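Local structure of folylpolyglutamate synthase protein FOLC (Mycobacterium tuberculosis, 2VOR) at residues A70-K75 / P196-H201; A79-A84 / H300-A305; F374-L379 / S445-A450; G383-D388 / S408-D413. The protein probably adds glutamate to dihydropteroate and then, one residue at a time, to tetrahydrofolate, using ATP and magnesium in folate biosynthesis. All coordinates share one frame; numbering follows the deposited sequence.

Contact 1 (A70-K75 / P196-H201); sequences AGTNGK and PISIDH. With CO (cobalt (II) ion), chain E; ACP (phosphomethylphosphonic acid adenylate ester), chain B; GOL (glycerol), chain G.
T72 holds the loop 196-201 through its hydroxyl and its backbone. T72 OG1 accepts a nearly straight hydrogen bond from S198 N at 2.7 Å (165° at the hydrogen). T72 OG1 and glycerol O3 also share a hydrogen bond at 2.9 Å. CG2 lies anti to the backbone N (chi1 of OG1 -57°). T72 CG2 therefore packs on D200 CB at 3.8 Å, while the hydroxyl stays beside I197 and S198.

P196 O is gripped by two backbone donors. T72 N lies 2.9 Å from P196 O, tilted 34° from its carbonyl plane. N73 N approaches P196 O at 3.2 Å, nearly along the C=O axis. A water joins N73 OD1 to S198 OG and bonds weakly to P196 O. N73 OD1 also accepts from N355 ND2.

These bonds tie down the loop that carries the nucleotide. G74 N donates to O3A of the ATP analogue. K75 N and K75 NZ both donate to O1B of the analogue, NZ at 2.9 Å. The lysine chain bends at chi3 and chi4, and NZ also donates to G71 O from above the carbonyl plane. G71 and G74 have backbone angles that call for glycine.

Further out, D200, a magnesium ligand in this protein, makes a weak hydrogen bond with H354. H201 NE2 binds a cobalt ion at 2.3 Å, as does D203. The loop between strand 66-70 and helix 75-88 is the P-loop of the ATP-binding domain of a Mur ligase-type enzyme, and the loop after strand 191-194 is hydrogen-bonded to it through P196 O and S198 N.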
# COMPACT_ATOMS: atom_id res chain seq x y z
N ALA A 70 -4.10 7.73 -4.44
CA ALA A 70 -4.86 7.92 -3.18
C ALA A 70 -5.87 6.84 -3.19
O ALA A 70 -6.01 6.16 -4.18
CB ALA A 70 -5.55 9.30 -3.17
N GLY A 71 -6.59 6.62 -2.10
CA GLY A 71 -7.61 5.54 -2.07
C GLY A 71 -7.44 4.89 -0.74
O GLY A 71 -6.57 5.28 0.04
N THR A 72 -8.27 3.90 -0.43
CA THR A 72 -8.16 3.24 0.85
C THR A 72 -7.32 1.97 0.76
O THR A 72 -6.48 1.67 1.63
CB THR A 72 -9.58 2.85 1.42
OG1 THR A 72 -10.39 4.04 1.52
CG2 THR A 72 -9.48 2.20 2.79
N ASN A 73 -7.58 1.19 -0.26
CA ASN A 73 -6.88 -0.07 -0.41
C ASN A 73 -6.22 -0.19 -1.79
O ASN A 73 -6.81 0.20 -2.82
CB ASN A 73 -7.86 -1.18 -0.31
CG ASN A 73 -8.29 -1.46 1.15
OD1 ASN A 73 -9.49 -1.46 1.44
ND2 ASN A 73 -7.29 -1.79 2.05
N GLY A 74 -4.99 -0.77 -1.80
CA GLY A 74 -4.36 -1.14 -3.03
C GLY A 74 -3.48 -0.04 -3.44
O GLY A 74 -2.90 -0.12 -4.45
N LYS A 75 -3.30 1.01 -2.67
CA LYS A 75 -2.46 2.06 -3.21
C LYS A 75 -1.04 1.61 -3.45
O LYS A 75 -0.38 2.03 -4.45
CB LYS A 75 -2.42 3.35 -2.35
CG LYS A 75 -3.74 3.93 -1.83
CD LYS A 75 -3.44 5.32 -1.07
CE LYS A 75 -2.84 5.00 0.34
NZ LYS A 75 -3.79 3.96 1.03
N PRO A 196 -9.93 1.70 -4.68
CA PRO A 196 -11.21 1.64 -3.94
C PRO A 196 -11.18 2.33 -2.55
O PRO A 196 -10.19 2.20 -1.80
CB PRO A 196 -11.46 0.16 -3.85
CG PRO A 196 -10.84 -0.41 -5.17
CD PRO A 196 -9.58 0.42 -5.32
N ILE A 197 -12.23 3.10 -2.26
CA ILE A 197 -12.34 3.87 -1.04
C ILE A 197 -13.29 3.15 -0.10
O ILE A 197 -14.37 2.72 -0.51
CB ILE A 197 -12.82 5.32 -1.34
CG1 ILE A 197 -11.72 6.12 -2.05
CG2 ILE A 197 -13.28 6.04 -0.08
CD1 ILE A 197 -12.07 7.58 -2.34
N SER A 198 -12.87 2.96 1.16
CA SER A 198 -13.75 2.33 2.17
C SER A 198 -13.27 2.66 3.59
O SER A 198 -12.48 3.56 3.77
CB SER A 198 -13.95 0.81 1.90
OG SER A 198 -12.91 0.07 2.47
N ILE A 199 -13.78 1.99 4.62
CA ILE A 199 -13.33 2.34 5.99
C ILE A 199 -11.96 1.74 6.32
O ILE A 199 -11.68 0.57 5.99
CB ILE A 199 -14.37 1.92 7.07
CG1 ILE A 199 -15.70 2.69 6.87
CG2 ILE A 199 -13.83 2.16 8.49
CD1 ILE A 199 -15.52 4.23 6.63
N ASP A 200 -11.11 2.54 6.96
CA ASP A 200 -9.79 2.09 7.44
C ASP A 200 -9.46 2.59 8.84
O ASP A 200 -9.51 1.84 9.80
CB ASP A 200 -8.68 2.54 6.51
CG ASP A 200 -7.31 2.07 7.00
OD1 ASP A 200 -7.12 0.84 7.14
OD2 ASP A 200 -6.43 2.91 7.32
N HIS A 201 -9.08 3.86 8.92
CA HIS A 201 -8.90 4.57 10.17
C HIS A 201 -10.27 5.00 10.75
O HIS A 201 -11.07 5.63 10.09
CB HIS A 201 -8.01 5.81 9.92
CG HIS A 201 -7.85 6.66 11.13
ND1 HIS A 201 -6.99 6.34 12.15
CD2 HIS A 201 -8.47 7.81 11.51
CE1 HIS A 201 -7.07 7.25 13.10
NE2 HIS A 201 -7.99 8.14 12.75
CO CO E . -8.36 9.81 14.22
PG ACP B . -1.16 0.02 3.32
O1G ACP B . 0.15 0.10 2.07
O2G ACP B . -1.18 1.08 4.46
O3G ACP B . -1.13 -1.39 3.81
PB ACP B . -2.63 0.36 0.70
O1B ACP B . -3.78 1.18 0.29
O2B ACP B . -1.38 0.98 0.22
C3B ACP B . -2.65 0.69 2.52
PA ACP B . -1.79 -2.06 -0.30
O1A ACP B . -0.72 -2.39 0.81
O2A ACP B . -1.82 -2.87 -1.58
O3A ACP B . -3.01 -1.11 0.31
O5' ACP B . -2.71 -3.37 0.35
C5' ACP B . -3.06 -3.56 1.80
C4' ACP B . -3.93 -4.78 2.03
O4' ACP B . -5.16 -4.42 1.37
C3' ACP B . -3.43 -5.95 1.19
O3' ACP B . -2.58 -6.82 1.92
C2' ACP B . -4.69 -6.70 0.77
O2' ACP B . -5.18 -7.53 1.83
C1' ACP B . -5.69 -5.59 0.66
N9 ACP B . -5.96 -5.00 -0.70
C8 ACP B . -5.07 -4.52 -1.62
N7 ACP B . -5.73 -4.02 -2.68
C5 ACP B . -7.04 -4.22 -2.44
C6 ACP B . -8.19 -3.92 -3.14
N6 ACP B . -8.13 -3.33 -4.33
N1 ACP B . -9.36 -4.22 -2.56
C2 ACP B . -9.46 -4.83 -1.39
N3 ACP B . -8.38 -5.14 -0.69
C4 ACP B . -7.19 -4.82 -1.18
C1 GOL G . -11.01 6.88 6.77
O1 GOL G . -11.56 5.74 7.43
C2 GOL G . -9.85 6.49 5.86
O2 GOL G . -8.85 5.79 6.57
C3 GOL G . -10.30 5.68 4.63
O3 GOL G . -9.36 5.80 3.56
O HOH W 1 -11.29 -0.19 -0.04
O HOH W 2 -8.57 11.11 12.90
O HOH W 3 -8.41 7.88 15.19
O HOH W 4 -6.35 9.71 15.44

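Contact 2 (A79-A84 / H300-A305); sequences ARMVDA and HNAVLA. With ACP (phosphomethylphosphonic acid adenylate ester), chain B.
M81 turns CG anti to its carbonyl carbon (chi1 -81°) and then runs extended. This straight chain carries SD and CE across to the helix of 300-305. M81 SD rests on backbone there, 3.5 Å from A302 N. The side chain of M81 crosses that of N301 at about a right angle, with M81 SD 3.8 Å from N301 CB. M81 CE reaches A302 CB at 4.1 Å.

Nearer the backbone, M81 CB meets A305 CB at 3.4 Å, a close approach for two carbons. V82 puts CG2 against the CA and CB of A305. The small A302 and A305 let the backbones come close, and the axes of the two segments pass 8.7 Å apart at a crossing angle of -47°.

Helix 75-88 is the helix that follows the P-loop in the Mur ligase-type ATP-binding domain. On its inner side V82 also touches I67 and V172 of the central sheet. Helix 296-313 lies alongside and brings N301 to the adenine. N301 ND2 donates to N7 of the analogue at 3.0 Å (172°), and N301 OD1 accepts from N6 at 3.1 Å. ND2 also donates to Q298 OE1, which should help fix the amide's rotation.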
# COMPACT_ATOMS: atom_id res chain seq x y z
N ALA A 79 0.84 1.26 -6.92
CA ALA A 79 2.08 2.01 -7.15
C ALA A 79 3.23 1.13 -7.70
O ALA A 79 4.05 1.61 -8.49
CB ALA A 79 2.55 2.78 -5.87
N ARG A 80 3.30 -0.13 -7.25
CA ARG A 80 4.38 -1.04 -7.61
C ARG A 80 4.15 -1.56 -9.01
O ARG A 80 5.11 -1.75 -9.76
CB ARG A 80 4.55 -2.18 -6.56
CG ARG A 80 5.06 -1.61 -5.14
CD ARG A 80 5.25 -2.65 -4.06
NE ARG A 80 6.33 -3.58 -4.45
CZ ARG A 80 7.60 -3.43 -4.07
NH1 ARG A 80 7.93 -2.36 -3.33
NH2 ARG A 80 8.52 -4.31 -4.46
N MET A 81 2.90 -1.85 -9.33
CA MET A 81 2.48 -2.27 -10.60
C MET A 81 2.73 -1.20 -11.64
O MET A 81 3.24 -1.48 -12.71
CB MET A 81 0.99 -2.55 -10.59
CG MET A 81 0.66 -3.91 -10.03
SD MET A 81 -1.06 -4.05 -9.75
CE MET A 81 -1.21 -5.72 -9.14
N VAL A 82 2.38 0.03 -11.34
CA VAL A 82 2.68 1.16 -12.19
C VAL A 82 4.15 1.30 -12.45
O VAL A 82 4.55 1.57 -13.55
CB VAL A 82 2.10 2.55 -11.60
CG1 VAL A 82 2.78 3.76 -12.24
CG2 VAL A 82 0.62 2.63 -11.73
N ASP A 83 4.95 1.29 -11.39
CA ASP A 83 6.43 1.31 -11.49
C ASP A 83 6.99 0.19 -12.38
O ASP A 83 7.96 0.40 -13.18
CB ASP A 83 7.01 1.15 -10.07
CG ASP A 83 8.49 1.46 -10.01
OD1 ASP A 83 9.07 1.47 -11.13
OD2 ASP A 83 9.07 1.75 -8.91
N ALA A 84 6.41 -1.01 -12.24
CA ALA A 84 6.85 -2.11 -13.08
C ALA A 84 6.56 -1.90 -14.59
O ALA A 84 7.35 -2.27 -15.43
CB ALA A 84 6.22 -3.42 -12.62
N HIS A 300 -7.93 -6.30 -10.18
CA HIS A 300 -8.44 -4.95 -10.24
C HIS A 300 -7.37 -3.88 -10.05
O HIS A 300 -7.40 -2.88 -10.77
CB HIS A 300 -9.56 -4.76 -9.22
CG HIS A 300 -10.74 -5.61 -9.51
ND1 HIS A 300 -11.46 -5.52 -10.68
CD2 HIS A 300 -11.31 -6.62 -8.80
CE1 HIS A 300 -12.42 -6.44 -10.70
NE2 HIS A 300 -12.35 -7.12 -9.57
N ASN A 301 -6.43 -4.06 -9.11
CA ASN A 301 -5.23 -3.24 -9.03
C ASN A 301 -4.46 -3.27 -10.36
O ASN A 301 -4.06 -2.24 -10.88
CB ASN A 301 -4.30 -3.65 -7.81
CG ASN A 301 -4.98 -3.42 -6.44
OD1 ASN A 301 -5.88 -2.57 -6.34
ND2 ASN A 301 -4.55 -4.15 -5.39
N ALA A 302 -4.28 -4.44 -10.96
CA ALA A 302 -3.53 -4.50 -12.18
C ALA A 302 -4.22 -3.67 -13.27
O ALA A 302 -3.60 -2.91 -14.02
CB ALA A 302 -3.40 -5.94 -12.62
N VAL A 303 -5.51 -3.83 -13.43
CA VAL A 303 -6.10 -3.16 -14.59
C VAL A 303 -6.11 -1.62 -14.34
O VAL A 303 -5.97 -0.82 -15.28
CB VAL A 303 -7.52 -3.70 -14.90
CG1 VAL A 303 -8.60 -3.11 -13.91
CG2 VAL A 303 -7.89 -3.40 -16.36
N LEU A 304 -6.24 -1.23 -13.05
CA LEU A 304 -6.07 0.18 -12.65
C LEU A 304 -4.68 0.68 -12.96
O LEU A 304 -4.52 1.78 -13.41
CB LEU A 304 -6.38 0.42 -11.15
CG LEU A 304 -6.80 1.80 -10.65
CD1 LEU A 304 -8.01 2.35 -11.39
CD2 LEU A 304 -7.06 1.80 -9.10
N ALA A 305 -3.68 -0.09 -12.62
CA ALA A 305 -2.28 0.32 -12.88
C ALA A 305 -2.12 0.46 -14.38
O ALA A 305 -1.47 1.38 -14.88
CB ALA A 305 -1.32 -0.75 -12.37
PG ACP B . -1.16 0.02 3.32
O1G ACP B . 0.15 0.10 2.07
O2G ACP B . -1.18 1.08 4.46
O3G ACP B . -1.13 -1.39 3.81
PB ACP B . -2.63 0.36 0.70
O1B ACP B . -3.78 1.18 0.29
O2B ACP B . -1.38 0.98 0.22
C3B ACP B . -2.65 0.69 2.52
PA ACP B . -1.79 -2.06 -0.30
O1A ACP B . -0.72 -2.39 0.81
O2A ACP B . -1.82 -2.87 -1.58
O3A ACP B . -3.01 -1.11 0.31
O5' ACP B . -2.71 -3.37 0.35
C5' ACP B . -3.06 -3.56 1.80
C4' ACP B . -3.93 -4.78 2.03
O4' ACP B . -5.16 -4.42 1.37
C3' ACP B . -3.43 -5.95 1.19
O3' ACP B . -2.58 -6.82 1.92
C2' ACP B . -4.69 -6.70 0.77
O2' ACP B . -5.18 -7.53 1.83
C1' ACP B . -5.69 -5.59 0.66
N9 ACP B . -5.96 -5.00 -0.70
C8 ACP B . -5.07 -4.52 -1.62
N7 ACP B . -5.73 -4.02 -2.68
C5 ACP B . -7.04 -4.22 -2.44
C6 ACP B . -8.19 -3.92 -3.14
N6 ACP B . -8.13 -3.33 -4.33
N1 ACP B . -9.36 -4.22 -2.56
C2 ACP B . -9.46 -4.83 -1.39
N3 ACP B . -8.38 -5.14 -0.69
C4 ACP B . -7.19 -4.82 -1.18

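Contact 3 (F374-L379 / S445-A450); sequences FLVGVL and SLVDDA
F374 lays one face of its ring under the methyl of A450. This is a CH-pi contact between strand 374-379 and helix 436-451 in the C-terminal Mur ligase domain, where the helix covers one side of the mixed sheet. A450 CB sits 3.6 Å from the ring centroid of F374, only 9° off the ring normal. The ring is placed there with CG anti to the backbone N (chi1 -174°).

V447 meets the same ring differently. Its CG1 comes in at the ring edge, near the plane, 4.1 Å from F374 CD2. The face and one edge of the ring are thus used by residues three apart on the helix.

V376, two residues on along the strand, points to the same helix. Its side chain crosses that of L446 at about a right angle, and V376 CG2 lies 3.9 Å from L446 CB. V376 CG1, the other branch, approaches L446 CD1 at 4.1 Å. V378 continues this face of the strand onto L436, A439 and A443.

Strand and helix segments run nearly antiparallel, at 170°, with axes 8.8 Å apart. V447 also touches I466 of the neighbouring strand 464-469. V447 CG1 ends 4.2 Å from V376 CG2, so one methyl meets both strand side chains.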
# COMPACT_ATOMS: atom_id res chain seq x y z
N PHE A 374 -7.10 -26.72 6.68
CA PHE A 374 -6.91 -26.14 8.02
C PHE A 374 -6.04 -24.88 8.06
O PHE A 374 -4.90 -24.90 7.67
CB PHE A 374 -6.28 -27.15 8.97
CG PHE A 374 -6.19 -26.67 10.39
CD1 PHE A 374 -7.24 -26.90 11.29
CD2 PHE A 374 -5.05 -25.98 10.84
CE1 PHE A 374 -7.16 -26.47 12.61
CE2 PHE A 374 -4.98 -25.52 12.16
CZ PHE A 374 -6.05 -25.80 13.05
N LEU A 375 -6.58 -23.81 8.62
CA LEU A 375 -5.85 -22.54 8.66
C LEU A 375 -5.84 -21.84 10.02
O LEU A 375 -6.90 -21.52 10.57
CB LEU A 375 -6.38 -21.55 7.61
CG LEU A 375 -6.00 -21.51 6.14
CD1 LEU A 375 -6.76 -20.36 5.62
CD2 LEU A 375 -4.52 -21.29 5.98
N VAL A 376 -4.64 -21.50 10.49
CA VAL A 376 -4.51 -20.73 11.70
C VAL A 376 -4.09 -19.27 11.35
O VAL A 376 -3.24 -19.07 10.52
CB VAL A 376 -3.41 -21.36 12.61
CG1 VAL A 376 -3.22 -20.52 13.91
CG2 VAL A 376 -3.75 -22.81 12.93
N GLY A 377 -4.73 -18.28 11.96
CA GLY A 377 -4.36 -16.90 11.77
C GLY A 377 -3.48 -16.44 12.94
O GLY A 377 -3.74 -16.77 14.07
N VAL A 378 -2.43 -15.66 12.66
CA VAL A 378 -1.63 -15.04 13.68
C VAL A 378 -1.96 -13.60 13.46
O VAL A 378 -1.90 -13.12 12.33
CB VAL A 378 -0.12 -15.35 13.48
CG1 VAL A 378 0.78 -14.42 14.34
CG2 VAL A 378 0.18 -16.81 13.82
N LEU A 379 -2.37 -12.89 14.52
CA LEU A 379 -3.01 -11.60 14.35
C LEU A 379 -2.49 -10.47 15.26
O LEU A 379 -2.46 -10.62 16.46
CB LEU A 379 -4.52 -11.77 14.58
CG LEU A 379 -5.40 -10.67 14.00
CD1 LEU A 379 -5.33 -10.65 12.50
CD2 LEU A 379 -6.85 -10.92 14.46
N SER A 445 2.38 -25.37 16.01
CA SER A 445 2.08 -26.62 16.63
C SER A 445 0.58 -26.95 16.52
O SER A 445 0.21 -28.09 16.54
CB SER A 445 2.63 -26.70 18.09
OG SER A 445 2.21 -25.62 18.88
N LEU A 446 -0.26 -25.92 16.36
CA LEU A 446 -1.63 -26.11 15.95
C LEU A 446 -1.73 -26.76 14.54
O LEU A 446 -2.54 -27.67 14.34
CB LEU A 446 -2.33 -24.77 15.97
CG LEU A 446 -2.72 -24.27 17.33
CD1 LEU A 446 -3.47 -22.98 17.13
CD2 LEU A 446 -3.61 -25.33 18.10
N VAL A 447 -0.91 -26.31 13.58
CA VAL A 447 -0.86 -26.96 12.24
C VAL A 447 -0.24 -28.34 12.31
O VAL A 447 -0.62 -29.19 11.53
CB VAL A 447 -0.19 -26.10 11.11
CG1 VAL A 447 -1.08 -25.01 10.62
CG2 VAL A 447 1.06 -25.48 11.61
N ASP A 448 0.72 -28.56 13.24
CA ASP A 448 1.27 -29.92 13.54
C ASP A 448 0.22 -30.89 14.04
O ASP A 448 0.04 -31.96 13.48
CB ASP A 448 2.37 -29.88 14.60
CG ASP A 448 3.72 -29.48 14.01
OD1 ASP A 448 3.77 -29.19 12.78
OD2 ASP A 448 4.72 -29.44 14.77
N ASP A 449 -0.45 -30.50 15.13
CA ASP A 449 -1.58 -31.22 15.66
C ASP A 449 -2.65 -31.51 14.59
O ASP A 449 -3.19 -32.62 14.56
CB ASP A 449 -2.20 -30.46 16.83
CG ASP A 449 -1.26 -30.33 18.05
OD1 ASP A 449 -0.22 -31.05 18.15
OD2 ASP A 449 -1.60 -29.48 18.92
N ALA A 450 -2.99 -30.54 13.74
CA ALA A 450 -4.03 -30.75 12.70
C ALA A 450 -3.56 -31.67 11.59
O ALA A 450 -4.34 -32.41 11.04
CB ALA A 450 -4.51 -29.42 12.10

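Contact 4 (G383-D388 / S408-D413); sequences GDKDVD and SPRALD
R410 O accepts from G383 N at 3.1 Å. The bond is nearly straight (168° at the hydrogen). It joins the loop before helix 387-394 to the turn at 408-411.

The side chains of D384 and R410 form a second tie. D384 OD1 lies at the edge of the R410 guanidinium, near its plane, 3.2 Å from NH1. The hydrogen bond in this salt bridge is weak. The carboxylate and guanidinium planes stand 73° apart, so the two groups do not pair flat. A bend at chi3 (46°) turns the end of R410 toward D384.

K385 NZ joins the network through a weak salt bridge to D384 OD2 at 3.4 Å. K385 NZ and R410 NH1 are 4.5 Å apart, with the carboxylate of D384 bonded to both, which probably offsets their like charges. Outside these segments D384 OD2 also bonds to H201 ND1, and K385 NZ pairs with D200 OD2.

The acceptor R410 O belongs to a type I beta turn, S408 to A411, closed by A411 N to S408 O. S408 OG adds an ST turn by accepting from R410 N at 3.0 Å. In the other segment, D386 is the N-cap of helix 387-394 in the C-terminal Mur ligase domain, with OD1 on G389 N.

V387 and L412 add an apolar contact, meeting tip to tip. L412 CD2 sits 3.7 Å from V387 CG2 and 4.0 Å from V387 CG1. L417 of helix 414-425 touches both residues.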
# COMPACT_ATOMS: atom_id res chain seq x y z
N GLY A 383 -4.64 0.07 17.13
CA GLY A 383 -5.87 0.53 17.84
C GLY A 383 -6.77 1.51 17.09
O GLY A 383 -7.88 1.79 17.52
N ASP A 384 -6.32 2.06 15.97
CA ASP A 384 -7.21 2.95 15.21
C ASP A 384 -8.02 2.23 14.12
O ASP A 384 -8.64 2.88 13.29
CB ASP A 384 -6.44 4.13 14.62
CG ASP A 384 -5.40 3.68 13.62
OD1 ASP A 384 -4.81 2.62 13.95
OD2 ASP A 384 -5.19 4.31 12.53
N LYS A 385 -8.01 0.89 14.12
CA LYS A 385 -8.61 0.16 13.01
C LYS A 385 -9.97 -0.27 13.41
O LYS A 385 -10.28 -0.28 14.61
CB LYS A 385 -7.81 -1.09 12.58
CG LYS A 385 -6.51 -0.83 11.86
CD LYS A 385 -6.37 0.58 11.36
CE LYS A 385 -5.04 0.72 10.58
NZ LYS A 385 -4.79 2.05 10.03
N ASP A 386 -10.80 -0.65 12.42
CA ASP A 386 -12.09 -1.37 12.69
C ASP A 386 -11.75 -2.83 13.05
O ASP A 386 -11.83 -3.75 12.24
CB ASP A 386 -13.04 -1.27 11.48
CG ASP A 386 -14.41 -1.86 11.75
OD1 ASP A 386 -14.60 -2.55 12.78
OD2 ASP A 386 -15.32 -1.62 10.90
N VAL A 387 -11.29 -3.02 14.28
CA VAL A 387 -10.83 -4.34 14.73
C VAL A 387 -11.88 -5.45 14.56
O VAL A 387 -11.57 -6.55 14.10
CB VAL A 387 -10.39 -4.25 16.20
CG1 VAL A 387 -10.09 -5.65 16.77
CG2 VAL A 387 -9.20 -3.26 16.26
N ASP A 388 -13.11 -5.12 14.95
CA ASP A 388 -14.24 -6.01 14.84
C ASP A 388 -14.60 -6.40 13.40
O ASP A 388 -14.90 -7.56 13.12
CB ASP A 388 -15.46 -5.31 15.43
CG ASP A 388 -16.68 -6.21 15.43
OD1 ASP A 388 -16.63 -7.21 16.24
OD2 ASP A 388 -17.61 -5.92 14.61
N SER A 408 4.71 -2.62 17.69
CA SER A 408 4.42 -1.18 17.53
C SER A 408 3.81 -0.56 18.82
O SER A 408 2.96 -1.17 19.47
CB SER A 408 3.49 -0.97 16.31
OG SER A 408 2.68 0.19 16.42
N PRO A 409 4.22 0.68 19.16
CA PRO A 409 3.61 1.40 20.30
C PRO A 409 2.12 1.75 20.09
O PRO A 409 1.43 2.08 21.04
CB PRO A 409 4.44 2.69 20.38
CG PRO A 409 4.90 2.91 18.97
CD PRO A 409 5.23 1.51 18.47
N ARG A 410 1.65 1.64 18.85
CA ARG A 410 0.26 1.94 18.48
C ARG A 410 -0.55 0.64 18.39
O ARG A 410 -1.74 0.66 18.04
CB ARG A 410 0.24 2.65 17.11
CG ARG A 410 0.63 4.13 17.06
CD ARG A 410 0.59 4.63 15.60
NE ARG A 410 -0.64 4.20 14.89
CZ ARG A 410 -0.79 4.16 13.56
NH1 ARG A 410 -1.94 3.75 13.02
NH2 ARG A 410 0.20 4.50 12.74
N ALA A 411 0.09 -0.49 18.68
CA ALA A 411 -0.64 -1.76 18.66
C ALA A 411 -1.65 -1.92 19.78
O ALA A 411 -1.51 -1.41 20.90
CB ALA A 411 0.29 -2.95 18.61
N LEU A 412 -2.70 -2.64 19.46
CA LEU A 412 -3.67 -3.10 20.44
C LEU A 412 -3.03 -4.12 21.37
O LEU A 412 -2.32 -5.02 20.93
CB LEU A 412 -4.81 -3.74 19.68
CG LEU A 412 -6.25 -3.83 20.16
CD1 LEU A 412 -6.81 -2.47 20.54
CD2 LEU A 412 -7.05 -4.44 19.01
N ASP A 413 -3.29 -3.97 22.67
CA ASP A 413 -2.73 -4.89 23.67
C ASP A 413 -3.36 -6.31 23.52
O ASP A 413 -4.50 -6.45 23.10
CB ASP A 413 -2.91 -4.32 25.09
CG ASP A 413 -4.27 -3.61 25.26
OD1 ASP A 413 -4.69 -2.89 24.30
OD2 ASP A 413 -4.91 -3.79 26.33

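Contacts 1 and 2 hold the two ends of the nucleotide. Contact 1 grips the phosphates and contact 2 reads the adenine. Their centres lie 15 Å apart, and they touch where G74 CA meets N301 ND2 at 3.8 Å. Contact 4 comes from the C-terminal domain and touches contact 1. D384 OD2 is 2.7 Å from H201 ND1, a probable hydrogen bond, and K385 NZ forms a 3.3 Å salt bridge with D200 OD2. Contact 3 lies away from the site, its centre about 23 Å from that of contact 4. The chain leads after three residues from strand 374-379 of contact 3 into 383-388 of contact 4.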